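Local coordinates for protein indole-3-pyruvate decarboxylase (Azospirillum brasilense, PDB 2NXW) that catalyses the thiamine diphosphate- and metal-dependent decarboxylation of indole-3-pyruvate to indole-3-acetaldehyde, a reaction of auxin biosynthesis, and acts as a phenylpyruvate decarboxylase, at residues K110-I116 with Q175-L181; G118-E124 with E182-M187; A382-R386 with L523-F527. All blocks are in the same frame, centred on the assembly; numbering follows the deposited sequence.

Contact 1: K110-I116 with Q175-L181. Unlike the reference sequence in segment 175-181: Gln175 (reference Leu).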
ATOM      1  N   LYS A 110       8.710  -8.184 -21.549  1.00 12.19           N
ATOM      2  CA  LYS A 110       7.986  -9.389 -21.968  1.00 12.43           C
ATOM      3  C   LYS A 110       8.858 -10.560 -22.417  1.00 12.60           C
ATOM      4  O   LYS A 110       8.640 -11.132 -23.483  1.00 14.19           O
ATOM      5  CB  LYS A 110       7.003  -9.006 -23.088  1.00 13.80           C
ATOM      6  CG  LYS A 110       5.861  -8.076 -22.631  1.00 13.37           C
ATOM      7  CD  LYS A 110       4.657  -8.838 -22.088  1.00 15.35           C
ATOM      8  CE  LYS A 110       3.826  -9.405 -23.223  1.00 16.22           C
ATOM      9  NZ  LYS A 110       2.539 -10.027 -22.750  1.00 15.85           N
ATOM     10  N   SER A 111       9.826 -10.929 -21.584  1.00 11.71           N
ATOM     11  CA  SER A 111      10.723 -12.048 -21.893  1.00 13.16           C
ATOM     12  C   SER A 111      10.516 -13.095 -20.801  1.00 14.02           C
ATOM     13  O   SER A 111      10.712 -12.814 -19.612  1.00 13.78           O
ATOM     14  CB  SER A 111      12.180 -11.575 -21.912  1.00 12.49           C
ATOM     15  OG  SER A 111      13.033 -12.646 -22.274  1.00 13.71           O
ATOM     16  N   PRO A 112      10.121 -14.318 -21.189  1.00 13.94           N
ATOM     17  CA  PRO A 112       9.867 -15.396 -20.232  1.00 14.00           C
ATOM     18  C   PRO A 112      11.067 -16.116 -19.651  1.00 14.34           C
ATOM     19  O   PRO A 112      11.458 -17.193 -20.125  1.00 16.24           O
ATOM     20  CB  PRO A 112       8.950 -16.327 -21.016  1.00 15.08           C
ATOM     21  CG  PRO A 112       9.537 -16.270 -22.374  1.00 14.15           C
ATOM     22  CD  PRO A 112       9.830 -14.765 -22.566  1.00 14.21           C
ATOM     23  N   VAL A 113      11.647 -15.516 -18.622  1.00 12.95           N
ATOM     24  CA  VAL A 113      12.775 -16.119 -17.938  1.00 12.45           C
ATOM     25  C   VAL A 113      12.228 -16.961 -16.800  1.00 13.70           C
ATOM     26  O   VAL A 113      11.467 -16.471 -15.961  1.00 14.09           O
ATOM     27  CB  VAL A 113      13.738 -15.053 -17.346  1.00 12.03           C
ATOM     28  CG1 VAL A 113      14.778 -15.727 -16.458  1.00 14.64           C
ATOM     29  CG2 VAL A 113      14.425 -14.285 -18.480  1.00 15.79           C
ATOM     30  N   VAL A 114      12.592 -18.237 -16.796  1.00 13.22           N
ATOM     31  CA  VAL A 114      12.172 -19.142 -15.736  1.00 13.74           C
ATOM     32  C   VAL A 114      13.258 -19.108 -14.667  1.00 12.19           C
ATOM     33  O   VAL A 114      14.382 -19.569 -14.887  1.00 13.28           O
ATOM     34  CB  VAL A 114      12.017 -20.591 -16.261  1.00 14.49           C
ATOM     35  CG1 VAL A 114      11.630 -21.523 -15.117  1.00 14.76           C
ATOM     36  CG2 VAL A 114      10.964 -20.635 -17.367  1.00 14.93           C
ATOM     37  N   VAL A 115      12.932 -18.526 -13.521  1.00 12.78           N
ATOM     38  CA  VAL A 115      13.869 -18.439 -12.412  1.00 12.14           C
ATOM     39  C   VAL A 115      13.691 -19.681 -11.553  1.00 12.92           C
ATOM     40  O   VAL A 115      12.573 -19.984 -11.130  1.00 14.18           O
ATOM     41  CB  VAL A 115      13.574 -17.201 -11.549  1.00 13.05           C
ATOM     42  CG1 VAL A 115      14.512 -17.160 -10.328  1.00 13.31           C
ATOM     43  CG2 VAL A 115      13.732 -15.945 -12.398  1.00 13.39           C
ATOM     44  N   ILE A 116      14.785 -20.397 -11.313  1.00 12.94           N
ATOM     45  CA  ILE A 116      14.748 -21.604 -10.490  1.00 13.49           C
ATOM     46  C   ILE A 116      15.698 -21.377  -9.329  1.00 13.47           C
ATOM     47  O   ILE A 116      16.908 -21.265  -9.525  1.00 13.48           O
ATOM     48  CB  ILE A 116      15.239 -22.848 -11.267  1.00 13.85           C
ATOM     49  CG1 ILE A 116      14.441 -23.006 -12.558  1.00 14.42           C
ATOM     50  CG2 ILE A 116      15.081 -24.107 -10.389  1.00 14.13           C
ATOM     51  CD1 ILE A 116      14.951 -24.129 -13.443  1.00 14.83           C
ATOM     52  N   GLN A 175       1.750 -15.460 -21.203  1.00 17.20           N
ATOM     53  CA  GLN A 175       1.861 -14.014 -21.090  1.00 16.98           C
ATOM     54  C   GLN A 175       3.243 -13.486 -21.419  1.00 16.59           C
ATOM     55  O   GLN A 175       3.460 -12.284 -21.375  1.00 15.75           O
ATOM     56  CB  GLN A 175       1.446 -13.557 -19.689  1.00 20.16           C
ATOM     57  CG  GLN A 175      -0.061 -13.668 -19.438  1.00 21.90           C
ATOM     58  CD  GLN A 175      -0.881 -12.623 -20.193  1.00 23.52           C
ATOM     59  OE1 GLN A 175      -0.509 -12.182 -21.288  1.00 22.75           O
ATOM     60  NE2 GLN A 175      -2.017 -12.237 -19.617  1.00 24.24           N
ATOM     61  N   SER A 176       4.166 -14.384 -21.747  1.00 15.12           N
ATOM     62  CA  SER A 176       5.533 -13.992 -22.101  1.00 14.95           C
ATOM     63  C   SER A 176       6.181 -13.120 -21.021  1.00 14.89           C
ATOM     64  O   SER A 176       6.662 -12.020 -21.297  1.00 15.11           O
ATOM     65  CB  SER A 176       5.535 -13.263 -23.451  1.00 14.33           C
ATOM     66  OG  SER A 176       6.846 -13.185 -23.993  1.00 14.50           O
ATOM     67  N   ARG A 177       6.176 -13.619 -19.789  1.00 14.24           N
ATOM     68  CA  ARG A 177       6.772 -12.918 -18.651  1.00 14.65           C
ATOM     69  C   ARG A 177       7.497 -13.952 -17.801  1.00 13.47           C
ATOM     70  O   ARG A 177       7.210 -15.144 -17.871  1.00 13.44           O
ATOM     71  CB  ARG A 177       5.703 -12.284 -17.773  1.00 16.53           C
ATOM     72  CG  ARG A 177       4.687 -11.415 -18.472  1.00 21.14           C
ATOM     73  CD  ARG A 177       5.016  -9.955 -18.307  1.00 17.57           C
ATOM     74  NE  ARG A 177       3.873  -9.107 -18.634  1.00 18.46           N
ATOM     75  CZ  ARG A 177       3.968  -7.811 -18.899  1.00 17.35           C
ATOM     76  NH1 ARG A 177       5.156  -7.219 -18.875  1.00 18.44           N
ATOM     77  NH2 ARG A 177       2.887  -7.104 -19.200  1.00 15.24           N
ATOM     78  N   PRO A 178       8.434 -13.510 -16.965  1.00 12.05           N
ATOM     79  CA  PRO A 178       9.190 -14.422 -16.103  1.00 12.03           C
ATOM     80  C   PRO A 178       8.309 -15.110 -15.069  1.00 12.28           C
ATOM     81  O   PRO A 178       7.254 -14.586 -14.693  1.00 12.23           O
ATOM     82  CB  PRO A 178      10.205 -13.505 -15.414  1.00 13.96           C
ATOM     83  CG  PRO A 178      10.332 -12.359 -16.321  1.00 15.75           C
ATOM     84  CD  PRO A 178       8.948 -12.135 -16.858  1.00 13.17           C
ATOM     85  N   VAL A 179       8.768 -16.270 -14.610  1.00 11.79           N
ATOM     86  CA  VAL A 179       8.077 -17.036 -13.577  1.00 13.16           C
ATOM     87  C   VAL A 179       9.121 -17.494 -12.563  1.00 13.77           C
ATOM     88  O   VAL A 179      10.332 -17.481 -12.840  1.00 13.71           O
ATOM     89  CB  VAL A 179       7.322 -18.255 -14.155  1.00 12.06           C
ATOM     90  CG1 VAL A 179       6.144 -17.780 -14.988  1.00 13.22           C
ATOM     91  CG2 VAL A 179       8.269 -19.126 -14.988  1.00 14.23           C
ATOM     92  N   TYR A 180       8.649 -17.913 -11.391  1.00 13.60           N
ATOM     93  CA  TYR A 180       9.516 -18.314 -10.298  1.00 13.15           C
ATOM     94  C   TYR A 180       9.226 -19.710  -9.743  1.00 14.09           C
ATOM     95  O   TYR A 180       8.087 -20.021  -9.397  1.00 15.52           O
ATOM     96  CB  TYR A 180       9.361 -17.280  -9.171  1.00 14.25           C
ATOM     97  CG  TYR A 180      10.170 -17.562  -7.928  1.00 13.84           C
ATOM     98  CD1 TYR A 180      11.554 -17.468  -7.943  1.00 15.33           C
ATOM     99  CD2 TYR A 180       9.542 -17.907  -6.721  1.00 14.98           C
ATOM    100  CE1 TYR A 180      12.304 -17.705  -6.804  1.00 16.40           C
ATOM    101  CE2 TYR A 180      10.283 -18.147  -5.574  1.00 15.81           C
ATOM    102  CZ  TYR A 180      11.664 -18.047  -5.619  1.00 16.50           C
ATOM    103  OH  TYR A 180      12.400 -18.312  -4.487  1.00 17.77           O
ATOM    104  N   LEU A 181      10.263 -20.541  -9.665  1.00 14.23           N
ATOM    105  CA  LEU A 181      10.136 -21.889  -9.122  1.00 14.57           C
ATOM    106  C   LEU A 181      11.157 -22.031  -8.007  1.00 15.46           C
ATOM    107  O   LEU A 181      12.347 -21.804  -8.215  1.00 16.86           O
ATOM    108  CB  LEU A 181      10.402 -22.949 -10.199  1.00 15.62           C
ATOM    109  CG  LEU A 181       9.348 -23.027 -11.308  1.00 15.99           C
ATOM    110  CD1 LEU A 181       9.798 -24.003 -12.398  1.00 17.27           C
ATOM    111  CD2 LEU A 181       8.008 -23.477 -10.706  1.00 16.70           C
TER
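Val113-Ile116 and Val179-Leu181 run side by side as parallel strands, 22° apart in direction, laced by Val179 N to Val113 O (3.0 Å), Val115 N to Val179 O (2.9 Å) and Leu181 N to Val115 O (2.8 Å). They belong to neighbouring inner strands, 113-119 and 179-184, of the six-stranded parallel sheet in the N-terminal thiamine diphosphate-binding domain, and helix 161-175 leads, through a short loop, into the second of them. On the face turned to that helix, Val114 and Val179 lie alongside each other with their CG2 methyls 3.9 Å apart, while Leu181 slants its CD1 onto the other branch, CG1, of Val114. Val168 and Leu169 of the helix cover this group. On the opposite face Val115 has CG1 anti to the backbone N (chi1 176°), which brings that methyl to the edge of the Tyr180 ring, in its plane and 3.8 Å from CD1; the ring also stacks with Phe145, and its OH bonds to Glu182. Ahead of the strands, Lys110 closes a helix as the C-prime residue of a Schellman motif. Lys110 O accepts Ser176 OG at 2.8 Å, the hydroxyl standing above the carbonyl plane. The bent chain of Lys110 carries NZ to 2.8 Å from Gln175 O, at the end of helix 161-175. NZ also makes salt bridges with Glu232 and Asp322. Asp322 binds Arg177 NH2 as well, so one carboxylate serves both cations, and Arg177 NH1 goes to Tyr107 O. Directly over the centre of the Arg177 guanidinium sits the methylene CD of Lys110, 3.4 Å from CZ.

Contact 2: G118-E124 with E182-M187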
ATOM      1  N   GLY A 118      17.231 -22.601  -5.536  1.00 14.67           N
ATOM      2  CA  GLY A 118      17.347 -23.677  -4.568  1.00 15.26           C
ATOM      3  C   GLY A 118      16.731 -23.102  -3.298  1.00 16.54           C
ATOM      4  O   GLY A 118      16.516 -21.889  -3.189  1.00 17.71           O
ATOM      5  N   ALA A 119      16.434 -23.952  -2.327  1.00 16.15           N
ATOM      6  CA  ALA A 119      15.842 -23.483  -1.082  1.00 17.31           C
ATOM      7  C   ALA A 119      16.102 -24.513   0.002  1.00 17.99           C
ATOM      8  O   ALA A 119      16.471 -25.652  -0.287  1.00 19.24           O
ATOM      9  CB  ALA A 119      14.338 -23.287  -1.257  1.00 17.01           C
ATOM     10  N   PRO A 120      15.934 -24.121   1.271  1.00 19.65           N
ATOM     11  CA  PRO A 120      16.154 -25.056   2.381  1.00 20.16           C
ATOM     12  C   PRO A 120      15.228 -26.260   2.222  1.00 20.71           C
ATOM     13  O   PRO A 120      14.149 -26.138   1.638  1.00 20.95           O
ATOM     14  CB  PRO A 120      15.795 -24.217   3.609  1.00 20.57           C
ATOM     15  CG  PRO A 120      16.166 -22.817   3.186  1.00 20.81           C
ATOM     16  CD  PRO A 120      15.640 -22.764   1.768  1.00 19.01           C
ATOM     17  N   GLY A 121      15.658 -27.411   2.732  1.00 21.17           N
ATOM     18  CA  GLY A 121      14.839 -28.609   2.652  1.00 22.72           C
ATOM     19  C   GLY A 121      13.528 -28.407   3.392  1.00 23.63           C
ATOM     20  O   GLY A 121      13.457 -27.609   4.325  1.00 23.09           O
ATOM     21  N   THR A 122      12.490 -29.135   2.990  1.00 24.98           N
ATOM     22  CA  THR A 122      11.180 -28.991   3.619  1.00 27.09           C
ATOM     23  C   THR A 122      11.145 -29.258   5.119  1.00 29.32           C
ATOM     24  O   THR A 122      10.224 -28.824   5.803  1.00 29.56           O
ATOM     25  CB  THR A 122      10.133 -29.903   2.965  1.00 27.21           C
ATOM     26  OG1 THR A 122      10.534 -31.269   3.109  1.00 26.57           O
ATOM     27  CG2 THR A 122       9.974 -29.562   1.492  1.00 26.51           C
ATOM     28  N   THR A 123      12.136 -29.971   5.636  1.00 31.19           N
ATOM     29  CA  THR A 123      12.155 -30.252   7.064  1.00 35.01           C
ATOM     30  C   THR A 123      13.236 -29.474   7.803  1.00 36.72           C
ATOM     31  O   THR A 123      13.587 -29.814   8.934  1.00 37.44           O
ATOM     32  CB  THR A 123      12.339 -31.758   7.335  1.00 34.83           C
ATOM     33  OG1 THR A 123      13.606 -32.191   6.829  1.00 36.24           O
ATOM     34  CG2 THR A 123      11.230 -32.550   6.660  1.00 35.63           C
ATOM     35  N   GLU A 124      13.755 -28.432   7.158  1.00 38.31           N
ATOM     36  CA  GLU A 124      14.787 -27.586   7.752  1.00 40.67           C
ATOM     37  C   GLU A 124      14.180 -26.343   8.396  1.00 42.35           C
ATOM     38  O   GLU A 124      13.284 -26.446   9.235  1.00 43.05           O
ATOM     39  CB  GLU A 124      15.819 -27.181   6.697  1.00 40.68           C
ATOM     40  CG  GLU A 124      16.436 -28.352   5.950  1.00 40.90           C
ATOM     41  CD  GLU A 124      17.563 -27.926   5.029  1.00 41.60           C
ATOM     42  OE1 GLU A 124      17.840 -28.653   4.051  1.00 39.98           O
ATOM     43  OE2 GLU A 124      18.172 -26.865   5.283  1.00 42.63           O
ATOM     44  N   GLU A 182      10.685 -22.407  -6.821  1.00 15.80           N
ATOM     45  CA  GLU A 182      11.534 -22.573  -5.651  1.00 16.14           C
ATOM     46  C   GLU A 182      11.562 -24.072  -5.351  1.00 17.45           C
ATOM     47  O   GLU A 182      10.511 -24.695  -5.194  1.00 18.70           O
ATOM     48  CB  GLU A 182      10.911 -21.771  -4.501  1.00 19.30           C
ATOM     49  CG  GLU A 182      11.722 -21.639  -3.243  1.00 22.85           C
ATOM     50  CD  GLU A 182      11.062 -20.680  -2.271  1.00 21.41           C
ATOM     51  OE1 GLU A 182      11.149 -19.449  -2.484  1.00 21.63           O
ATOM     52  OE2 GLU A 182      10.439 -21.158  -1.301  1.00 26.11           O
ATOM     53  N   ILE A 183      12.755 -24.653  -5.287  1.00 16.34           N
ATOM     54  CA  ILE A 183      12.888 -26.088  -5.051  1.00 17.75           C
ATOM     55  C   ILE A 183      13.678 -26.445  -3.791  1.00 18.50           C
ATOM     56  O   ILE A 183      14.899 -26.290  -3.753  1.00 17.89           O
ATOM     57  CB  ILE A 183      13.580 -26.785  -6.253  1.00 17.45           C
ATOM     58  CG1 ILE A 183      12.880 -26.401  -7.561  1.00 19.85           C
ATOM     59  CG2 ILE A 183      13.551 -28.300  -6.065  1.00 19.23           C
ATOM     60  CD1 ILE A 183      13.510 -27.019  -8.801  1.00 21.40           C
ATOM     61  N   PRO A 184      12.986 -26.915  -2.732  1.00 18.06           N
ATOM     62  CA  PRO A 184      13.668 -27.296  -1.488  1.00 18.59           C
ATOM     63  C   PRO A 184      14.734 -28.331  -1.881  1.00 19.43           C
ATOM     64  O   PRO A 184      14.465 -29.220  -2.687  1.00 18.80           O
ATOM     65  CB  PRO A 184      12.538 -27.902  -0.657  1.00 18.75           C
ATOM     66  CG  PRO A 184      11.337 -27.106  -1.096  1.00 18.28           C
ATOM     67  CD  PRO A 184      11.521 -27.036  -2.600  1.00 18.33           C
ATOM     68  N   ARG A 185      15.931 -28.248  -1.318  1.00 18.94           N
ATOM     69  CA  ARG A 185      16.966 -29.182  -1.743  1.00 20.64           C
ATOM     70  C   ARG A 185      16.685 -30.671  -1.548  1.00 21.04           C
ATOM     71  O   ARG A 185      17.232 -31.491  -2.285  1.00 22.29           O
ATOM     72  CB  ARG A 185      18.316 -28.814  -1.124  1.00 23.16           C
ATOM     73  CG  ARG A 185      18.362 -28.747   0.374  1.00 24.43           C
ATOM     74  CD  ARG A 185      19.801 -28.551   0.795  1.00 27.98           C
ATOM     75  NE  ARG A 185      19.927 -28.169   2.194  1.00 30.98           N
ATOM     76  CZ  ARG A 185      21.070 -27.808   2.763  1.00 31.68           C
ATOM     77  NH1 ARG A 185      22.187 -27.783   2.047  1.00 32.59           N
ATOM     78  NH2 ARG A 185      21.094 -27.459   4.041  1.00 32.71           N
ATOM     79  N   ASN A 186      15.835 -31.025  -0.588  1.00 21.42           N
ATOM     80  CA  ASN A 186      15.524 -32.440  -0.367  1.00 21.47           C
ATOM     81  C   ASN A 186      14.484 -32.967  -1.360  1.00 21.83           C
ATOM     82  O   ASN A 186      14.163 -34.160  -1.362  1.00 21.78           O
ATOM     83  CB  ASN A 186      15.045 -32.673   1.080  1.00 20.81           C
ATOM     84  CG  ASN A 186      13.720 -31.989   1.383  1.00 22.14           C
ATOM     85  OD1 ASN A 186      13.489 -30.848   0.978  1.00 21.93           O
ATOM     86  ND2 ASN A 186      12.848 -32.681   2.119  1.00 22.64           N
ATOM     87  N   MET A 187      13.968 -32.082  -2.210  1.00 20.70           N
ATOM     88  CA  MET A 187      12.977 -32.468  -3.209  1.00 20.52           C
ATOM     89  C   MET A 187      13.583 -32.655  -4.596  1.00 19.61           C
ATOM     90  O   MET A 187      12.954 -33.222  -5.487  1.00 19.45           O
ATOM     91  CB  MET A 187      11.856 -31.429  -3.280  1.00 21.29           C
ATOM     92  CG  MET A 187      10.952 -31.390  -2.053  1.00 23.61           C
ATOM     93  SD  MET A 187      10.074 -32.963  -1.836  1.00 27.56           S
ATOM     94  CE  MET A 187       9.518 -32.825  -0.122  1.00 27.90           C
TER
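At the C-terminal ends of two adjacent parallel strands, where Ala119 faces Pro184, the two segments leave the sheet and stay clasped by their side chains. Arg185 N still bonds back to Ala119 O at 2.8 Å, and on the face shared with Pro184 the Ala119 methyl rests on CG of Glu182, 3.7 Å away. Beyond this, segment 118-124 makes a type I turn from Gly121 to Glu124. Asn186 reaches into it with both ends of its amide: OD1 accepts Thr122 N at 2.8 Å, the donor lying well above the amide plane, while ND2 gives a nearly straight bond, in that plane, to Thr122 OG1 at 2.9 Å. With OG1 set between the backbone N and the carbonyl carbon (chi1 61°), Thr122 sends CG2 the other way, onto Pro184 CB and Met187 CE. This is the C-terminal end of the N-terminal domain's parallel sheet, the end from which loops of thiamine diphosphate enzymes reach toward the cofactor; Gly118 lies in the neighbourhood of a bound thiamine diphosphate but does not touch it. Arg185 stretches out to grip Glu124 side-on, NE to OE1 at 2.8 Å and NH2 to OE2 at 3.2 Å. Both oxygens lie near the guanidinium plane, although the carboxylate is turned 42° from it. Phe46 touches both partners. With an alanine at Arg185, the Glu124 carboxylate would probably lose its cationic mate and be freer to turn, both bonds from the guanidinium gone. Within the turn itself, Gly121 N makes a weak bond to Glu124 OE1 at 2.8 Å.

Contact 3: A382-R386 with L523-F527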
ATOM      1  N   ALA A 382      31.514   2.580 -39.479  1.00 14.69           N
ATOM      2  CA  ALA A 382      32.493   1.497 -39.616  1.00 15.01           C
ATOM      3  C   ALA A 382      31.792   0.155 -39.758  1.00 15.16           C
ATOM      4  O   ALA A 382      32.132  -0.657 -40.621  1.00 15.70           O
ATOM      5  CB  ALA A 382      33.432   1.474 -38.419  1.00 15.34           C
ATOM      6  N   VAL A 383      30.804  -0.070 -38.903  1.00 13.91           N
ATOM      7  CA  VAL A 383      30.041  -1.307 -38.913  1.00 13.95           C
ATOM      8  C   VAL A 383      29.267  -1.437 -40.215  1.00 14.94           C
ATOM      9  O   VAL A 383      29.307  -2.480 -40.867  1.00 14.38           O
ATOM     10  CB  VAL A 383      29.068  -1.345 -37.692  1.00 13.51           C
ATOM     11  CG1 VAL A 383      27.963  -2.397 -37.885  1.00 14.98           C
ATOM     12  CG2 VAL A 383      29.862  -1.619 -36.413  1.00 14.42           C
ATOM     13  N   ASN A 384      28.589  -0.367 -40.615  1.00 13.83           N
ATOM     14  CA  ASN A 384      27.784  -0.402 -41.831  1.00 14.55           C
ATOM     15  C   ASN A 384      28.613  -0.578 -43.093  1.00 14.44           C
ATOM     16  O   ASN A 384      28.176  -1.259 -44.016  1.00 15.33           O
ATOM     17  CB  ASN A 384      26.913   0.853 -41.933  1.00 15.76           C
ATOM     18  CG  ASN A 384      25.877   0.932 -40.821  1.00 16.18           C
ATOM     19  OD1 ASN A 384      25.559  -0.072 -40.180  1.00 15.76           O
ATOM     20  ND2 ASN A 384      25.331   2.130 -40.597  1.00 15.62           N
ATOM     21  N   ASP A 385      29.794   0.036 -43.144  1.00 15.19           N
ATOM     22  CA  ASP A 385      30.646  -0.107 -44.322  1.00 16.60           C
ATOM     23  C   ASP A 385      31.026  -1.575 -44.505  1.00 17.79           C
ATOM     24  O   ASP A 385      31.058  -2.081 -45.633  1.00 18.93           O
ATOM     25  CB  ASP A 385      31.923   0.739 -44.206  1.00 16.52           C
ATOM     26  CG  ASP A 385      31.681   2.217 -44.468  1.00 17.89           C
ATOM     27  OD1 ASP A 385      30.613   2.564 -45.020  1.00 18.92           O
ATOM     28  OD2 ASP A 385      32.578   3.021 -44.125  1.00 19.64           O
ATOM     29  N   ARG A 386      31.310  -2.274 -43.409  1.00 17.04           N
ATOM     30  CA  ARG A 386      31.675  -3.681 -43.544  1.00 16.28           C
ATOM     31  C   ARG A 386      30.527  -4.478 -44.135  1.00 17.10           C
ATOM     32  O   ARG A 386      30.730  -5.327 -45.004  1.00 17.04           O
ATOM     33  CB  ARG A 386      32.067  -4.277 -42.190  1.00 16.39           C
ATOM     34  CG  ARG A 386      33.506  -4.016 -41.796  1.00 15.70           C
ATOM     35  CD  ARG A 386      33.924  -4.927 -40.637  1.00 16.84           C
ATOM     36  NE  ARG A 386      33.739  -6.345 -40.963  1.00 17.43           N
ATOM     37  CZ  ARG A 386      34.647  -7.110 -41.567  1.00 18.64           C
ATOM     38  NH1 ARG A 386      35.822  -6.609 -41.917  1.00 19.05           N
ATOM     39  NH2 ARG A 386      34.371  -8.386 -41.828  1.00 18.98           N
ATOM     40  N   LEU A 523      38.325  -2.864 -36.256  1.00 12.01           N
ATOM     41  CA  LEU A 523      37.087  -3.581 -36.538  1.00 12.33           C
ATOM     42  C   LEU A 523      37.377  -4.715 -37.516  1.00 13.39           C
ATOM     43  O   LEU A 523      36.882  -5.825 -37.336  1.00 13.90           O
ATOM     44  CB  LEU A 523      35.999  -2.643 -37.105  1.00 14.02           C
ATOM     45  CG  LEU A 523      34.598  -3.272 -37.182  1.00 13.49           C
ATOM     46  CD1 LEU A 523      34.110  -3.573 -35.769  1.00 14.71           C
ATOM     47  CD2 LEU A 523      33.602  -2.323 -37.889  1.00 13.84           C
ATOM     48  N   ASP A 524      38.183  -4.443 -38.540  1.00 13.88           N
ATOM     49  CA  ASP A 524      38.518  -5.493 -39.502  1.00 14.79           C
ATOM     50  C   ASP A 524      39.257  -6.629 -38.790  1.00 14.69           C
ATOM     51  O   ASP A 524      38.960  -7.803 -39.016  1.00 14.89           O
ATOM     52  CB  ASP A 524      39.401  -4.949 -40.628  1.00 14.77           C
ATOM     53  CG  ASP A 524      38.640  -4.071 -41.614  1.00 17.91           C
ATOM     54  OD1 ASP A 524      37.398  -4.178 -41.709  1.00 18.44           O
ATOM     55  OD2 ASP A 524      39.304  -3.283 -42.325  1.00 19.56           O
ATOM     56  N   LYS A 525      40.204  -6.289 -37.925  1.00 14.29           N
ATOM     57  CA  LYS A 525      40.973  -7.309 -37.209  1.00 13.39           C
ATOM     58  C   LYS A 525      40.063  -8.144 -36.311  1.00 15.57           C
ATOM     59  O   LYS A 525      40.195  -9.372 -36.229  1.00 14.73           O
ATOM     60  CB  LYS A 525      42.083  -6.660 -36.377  1.00 14.17           C
ATOM     61  CG  LYS A 525      43.014  -7.662 -35.712  1.00 17.44           C
ATOM     62  N   ALA A 526      39.124  -7.485 -35.641  1.00 13.67           N
ATOM     63  CA  ALA A 526      38.217  -8.200 -34.757  1.00 12.68           C
ATOM     64  C   ALA A 526      37.405  -9.226 -35.536  1.00 12.80           C
ATOM     65  O   ALA A 526      37.282 -10.380 -35.108  1.00 13.42           O
ATOM     66  CB  ALA A 526      37.275  -7.207 -34.049  1.00 12.69           C
ATOM     67  N   PHE A 527      36.836  -8.809 -36.662  1.00 12.73           N
ATOM     68  CA  PHE A 527      36.047  -9.725 -37.477  1.00 12.80           C
ATOM     69  C   PHE A 527      36.897 -10.844 -38.062  1.00 14.42           C
ATOM     70  O   PHE A 527      36.412 -11.957 -38.258  1.00 15.82           O
ATOM     71  CB  PHE A 527      35.347  -8.969 -38.603  1.00 14.63           C
ATOM     72  CG  PHE A 527      33.992  -8.475 -38.231  1.00 13.57           C
ATOM     73  CD1 PHE A 527      32.880  -9.311 -38.334  1.00 15.08           C
ATOM     74  CD2 PHE A 527      33.823  -7.185 -37.741  1.00 14.37           C
ATOM     75  CE1 PHE A 527      31.619  -8.869 -37.954  1.00 15.65           C
ATOM     76  CE2 PHE A 527      32.557  -6.732 -37.357  1.00 15.76           C
ATOM     77  CZ  PHE A 527      31.457  -7.577 -37.465  1.00 15.39           C
TER
HETATM   78  O   HOH W   1      37.975  -8.625 -41.520  1.00 20.30           O
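Ala382 meets Leu523 at the start of the first segment, its CB 3.8 Å from the leucine's CD2. One residue on, Val383 brings CG2 to within 4.1 Å of the same Leu523 CD2, the two side chains crossing at about a right angle. Leu523 CG stands anti to the backbone N (chi1 -169°), and this throw carries CD2 across to the facing helix, where it also touches the carbonyl O of Ala382. The axes of the two short helix segments pass 11.3 Å apart, their directions 56° from each other, and side chains span the gap. Helices 376-388 and 516-528 both pack on the parallel sheet of the C-terminal thiamine diphosphate-binding domain, where Ile472 of strand 470-475 underlies Val383 and Leu523 together and Ile536 of strand 534-539 lies against the leucine. A turn further along, Arg386 takes over with a chain bent at chi3, its CD against Leu523 and its guanidinium laid flat on the ring of Phe527. The two planes are only 13° apart and their centres 4.3 Å, an offset stack that puts NE 3.3 Å from Phe527 CD2, toward the rim of the ring. From the edge of the guanidinium, NH1 forms a salt bridge with Asp524 OD1 at 2.9 Å, arriving above the carboxylate plane. Asp524 has a second cation in Lys520, at OD2. The same NH1 donates to a water 3.0 Å off, and that water in turn donates a hydrogen bond to Asp524 O, 2.8 Å away.

How the contacts relate
Contacts 1 and 2 share strands 113-119 and 179-184 and follow one another along them, meeting where Ile116 CG2 packs on Ile183 CD1 at 3.7 Å. Contact 1 is the buried one: backbone bonds and aliphatic packing along the strands, with charges gathered at their start. Contact 2, at the other end of the same pair, is partly exposed, and side-chain amide and salt-bridge bonds take over as the chain leaves the sheet. Contact 3 lies in the C-terminal domain, on the opposite side of the chain's centre, its own centre about 36 Å from that of contact 1. It joins helices instead of strands, through a greasy inner half and a charged, hydrated outer one.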